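Side-chain contacts in peptidoglycan glycosyltransferase (Atopobium parvulum, PDB 4OVD), which belongs to the penicillin-binding proteins, pairing a dimerisation domain of that family with a transpeptidase domain: residues A415-F418 against I419-I422; S458-A461 against S462-D466. One frame throughout, in Å; residues are numbered along the deposited sequence.

Interaction 1 of 2, residues A415-F418 against I419-I422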
loop_
_atom_site.group_PDB
_atom_site.type_symbol
_atom_site.label_atom_id
_atom_site.label_comp_id
_atom_site.label_asym_id
_atom_site.label_seq_id
_atom_site.Cartn_x
_atom_site.Cartn_y
_atom_site.Cartn_z
ATOM N N ALA A 415 13.890 -4.691 -0.370
ATOM C CA ALA A 415 12.809 -4.878 -1.305
ATOM C C ALA A 415 11.642 -5.344 -0.486
ATOM O O ALA A 415 11.700 -6.415 0.232
ATOM C CB ALA A 415 13.209 -5.918 -2.318
ATOM N N ILE A 416 10.542 -4.612 -0.640
ATOM C CA ILE A 416 9.340 -4.864 0.107
ATOM C C ILE A 416 8.116 -4.574 -0.721
ATOM O O ILE A 416 8.189 -3.853 -1.695
ATOM C CB ILE A 416 9.307 -3.959 1.359
ATOM C CG1 ILE A 416 9.342 -2.494 0.948
ATOM C CG2 ILE A 416 10.413 -4.381 2.312
ATOM C CD1 ILE A 416 9.487 -1.450 2.067
ATOM N N PRO A 417 6.983 -5.129 -0.324
ATOM C CA PRO A 417 5.766 -4.812 -1.013
ATOM C C PRO A 417 5.373 -3.441 -0.559
ATOM O O PRO A 417 5.617 -3.098 0.616
ATOM C CB PRO A 417 4.764 -5.850 -0.459
ATOM C CG PRO A 417 5.305 -6.233 0.852
ATOM C CD PRO A 417 6.783 -6.132 0.741
ATOM N N PHE A 418 4.697 -2.692 -1.420
ATOM C CA PHE A 418 4.298 -1.346 -1.090
ATOM C C PHE A 418 3.286 -1.277 0.064
ATOM O O PHE A 418 3.215 -0.270 0.757
ATOM C CB PHE A 418 3.851 -0.552 -2.290
ATOM C CG PHE A 418 5.006 -0.008 -3.114
ATOM C CD1 PHE A 418 5.773 1.038 -2.655
ATOM C CD2 PHE A 418 5.295 -0.551 -4.340
ATOM C CE1 PHE A 418 6.856 1.518 -3.386
ATOM C CE2 PHE A 418 6.407 -0.127 -5.041
ATOM C CZ PHE A 418 7.174 0.908 -4.591
ATOM N N ILE A 419 2.566 -2.371 0.314
ATOM C CA ILE A 419 1.625 -2.404 1.420
ATOM C C ILE A 419 2.345 -2.142 2.773
ATOM O O ILE A 419 1.759 -1.556 3.717
ATOM C CB ILE A 419 0.796 -3.709 1.446
ATOM C CG1 ILE A 419 -0.444 -3.548 2.367
ATOM C CG2 ILE A 419 1.664 -4.872 1.852
ATOM C CD1 ILE A 419 -1.481 -2.503 1.895
ATOM N N GLN A 420 3.636 -2.436 2.830
ATOM C CA GLN A 420 4.402 -2.150 4.026
ATOM C C GLN A 420 4.669 -0.651 4.161
ATOM O O GLN A 420 4.696 -0.082 5.270
ATOM C CB GLN A 420 5.730 -2.899 3.987
ATOM C CG GLN A 420 5.581 -4.365 4.341
ATOM C CD GLN A 420 6.897 -5.082 4.448
ATOM O OE1 GLN A 420 7.990 -4.459 4.628
ATOM N NE2 GLN A 420 6.823 -6.407 4.382
ATOM N N VAL A 421 4.853 -0.005 3.022
ATOM C CA VAL A 421 5.088 1.429 3.006
ATOM C C VAL A 421 3.815 2.116 3.403
ATOM O O VAL A 421 3.822 3.042 4.229
ATOM C CB VAL A 421 5.544 1.924 1.634
ATOM C CG1 VAL A 421 5.725 3.424 1.664
ATOM C CG2 VAL A 421 6.852 1.220 1.244
ATOM N N ILE A 422 2.714 1.678 2.808
ATOM C CA ILE A 422 1.425 2.231 3.106
ATOM C C ILE A 422 1.159 2.096 4.581
ATOM O O ILE A 422 0.777 3.047 5.246
ATOM C CB ILE A 422 0.354 1.509 2.270
ATOM C CG1 ILE A 422 0.550 1.827 0.768
ATOM C CG2 ILE A 422 -1.015 1.889 2.722
ATOM C CD1 ILE A 422 -0.349 1.053 -0.128
#
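With CG beside its backbone N (chi1 -78°) and the chain extended beyond it, Q420 runs back along the turn and lays its amide against I416 and P417. In I416, CG1 lies between N and the carbonyl carbon (chi1 60°), which carries CD1 over to V421, while CG2 is left to meet the glutamine. Q420 OE1 lies 3.4 Å from I416 CG2, and Q420 NE2 lies 3.7 Å from P417 CD, so the amide packs on apolar carbon at both of its polar atoms. Those atoms are satisfied by other partners, OE1 accepting from G379 N and NE2 donating to T391 O, which ties the buried side chain to two further parts of the chain and fixes the rotation of its amide. I416 CD1 meets V421 CG2 at 3.8 Å, the two side chains crossing at about a right angle. The same methyl, V421 CG2, is 4.0 Å from F418 CD1, approaching the ring obliquely; F418 and V421 lie side by side and point the same way. The F418 ring also meets the rings of Y291 and Y528. P417 CB and I419 CG2 touch at 4.0 Å. The backbone winds up in step: Q420 N donates to P417 O (3.0 Å), and I422 N reaches F418 O at 2.9 Å with an N-H...O angle of 169°. This is the first turn of helix 418-429, entered from an extended loop and buried within the transpeptidase domain.

Interaction 2 of 2, residues S458-A461 against S462-D466; sequences SSTA and SAELD
S462 closes on the carbonyl of S458 twice, through its backbone N and through its hydroxyl, each 2.9 Å from S458 O. The hydroxyl gets there because OG stands beside its own backbone N (chi1 -64°), folded back along the helix. N and OG of S462 approach S458 O from opposite faces of the carbonyl plane, so one oxygen is gripped by two donors four residues ahead. This is the open side: S459 and S462 are exposed and S458 partly so. Exposed D466 forms a salt bridge with R345 through OD2. The other side is packed tightly. T460 and E464, one turn apart, are both buried, and E464 N donates to T460 O (2.9 Å). E464 CG lies 3.4 Å from that same T460 O, whereas the methyl T460 CG2 comes no nearer to E464 CG than 4.5 Å; both side chains also pack on helix 298-307, T460 on V306 and E464 on V299, S303 and V306. A bend at chi2 (-71°) turns the E464 carboxylate toward that helix, where OE1 is bonded to T302 OG1, while T460 OG1 is bonded to D307 OD1. Between these two sides, L465 lays its CG 3.5 Å from A461 O, whose bond comes from L465 N at 2.9 Å, and touches V428 and P520. The successive i to i+4 bonds, with a serine hydroxyl doubling the first of them, are those of the opening turns of a partly buried alpha-helix, here helix 458-474 of the transpeptidase domain.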
loop_
_atom_site.group_PDB
_atom_site.type_symbol
_atom_site.label_atom_id
_atom_site.label_comp_id
_atom_site.label_asym_id
_atom_site.label_seq_id
_atom_site.Cartn_x
_atom_site.Cartn_y
_atom_site.Cartn_z
ATOM N N SER A 458 2.766 11.462 18.615
ATOM C CA SER A 458 1.911 12.303 17.809
ATOM C C SER A 458 2.664 13.546 17.389
ATOM O O SER A 458 2.351 14.125 16.347
ATOM C CB SER A 458 0.614 12.706 18.557
ATOM O OG SER A 458 0.928 13.238 19.808
ATOM N N SER A 459 3.595 14.000 18.221
ATOM C CA SER A 459 4.382 15.171 17.843
ATOM C C SER A 459 5.239 14.857 16.617
ATOM O O SER A 459 5.346 15.689 15.720
ATOM C CB SER A 459 5.244 15.683 18.978
ATOM O OG SER A 459 6.108 14.687 19.470
ATOM N N THR A 460 5.931 13.724 16.616
ATOM C CA THR A 460 6.719 13.325 15.447
ATOM C C THR A 460 5.826 13.226 14.215
ATOM O O THR A 460 6.218 13.714 13.188
ATOM C CB THR A 460 7.406 12.001 15.735
ATOM O OG1 THR A 460 8.244 12.185 16.883
ATOM C CG2 THR A 460 8.176 11.531 14.560
ATOM N N ALA A 461 4.645 12.572 14.335
ATOM C CA ALA A 461 3.688 12.452 13.276
ATOM C C ALA A 461 3.308 13.800 12.718
ATOM O O ALA A 461 3.284 13.966 11.516
ATOM C CB ALA A 461 2.456 11.700 13.691
ATOM N N SER A 462 3.062 14.767 13.584
ATOM C CA SER A 462 2.755 16.104 13.163
ATOM C C SER A 462 3.908 16.794 12.434
ATOM O O SER A 462 3.672 17.507 11.497
ATOM C CB SER A 462 2.402 16.979 14.395
ATOM O OG SER A 462 1.236 16.470 14.969
ATOM N N ALA A 463 5.149 16.632 12.886
ATOM C CA ALA A 463 6.278 17.258 12.213
ATOM C C ALA A 463 6.426 16.592 10.815
ATOM O O ALA A 463 6.642 17.270 9.846
ATOM C CB ALA A 463 7.548 17.069 13.032
ATOM N N GLU A 464 6.223 15.266 10.712
ATOM C CA GLU A 464 6.303 14.608 9.431
ATOM C C GLU A 464 5.179 15.063 8.463
ATOM O O GLU A 464 5.438 15.282 7.248
ATOM C CB GLU A 464 6.268 13.121 9.580
ATOM C CG GLU A 464 7.476 12.542 10.275
ATOM C CD GLU A 464 8.755 12.581 9.434
ATOM O OE1 GLU A 464 8.732 12.251 8.216
ATOM O OE2 GLU A 464 9.805 12.945 10.019
ATOM N N LEU A 465 3.952 15.179 8.951
ATOM C CA LEU A 465 2.878 15.648 8.109
ATOM C C LEU A 465 3.181 17.059 7.597
ATOM O O LEU A 465 2.897 17.377 6.419
ATOM C CB LEU A 465 1.543 15.695 8.852
ATOM C CG LEU A 465 0.784 14.396 9.094
ATOM C CD1 LEU A 465 -0.452 14.659 9.998
ATOM C CD2 LEU A 465 0.390 13.729 7.770
ATOM N N ASP A 466 3.706 17.907 8.490
ATOM C CA ASP A 466 4.099 19.250 8.098
ATOM C C ASP A 466 5.091 19.204 6.930
ATOM O O ASP A 466 4.955 19.939 5.962
ATOM C CB ASP A 466 4.676 20.063 9.253
ATOM C CG ASP A 466 4.786 21.547 8.905
ATOM O OD1 ASP A 466 3.725 22.188 8.772
ATOM O OD2 ASP A 466 5.919 22.067 8.761
#

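In the fold
Interaction 1 comes first along the chain and opens helix 418-429; interaction 2 follows and opens helix 458-474. Their centres are about 21 Å apart and their nearest atoms about 11 Å, so they do not touch, yet both belong to the transpeptidase domain. The centre of interaction 1 is about 6 Å from that of the chain, and the contact packs on strands 248-253, 510-518 and 525-532 of the five-stranded antiparallel sheet. The centre of interaction 2 is about 20 Å from that of the chain, and this contact is partly open to solvent. Helix 418-429 joins them: it begins in interaction 1, and further along it V428 touches E464 and L465, so one helix links the buried contact to the more exposed one.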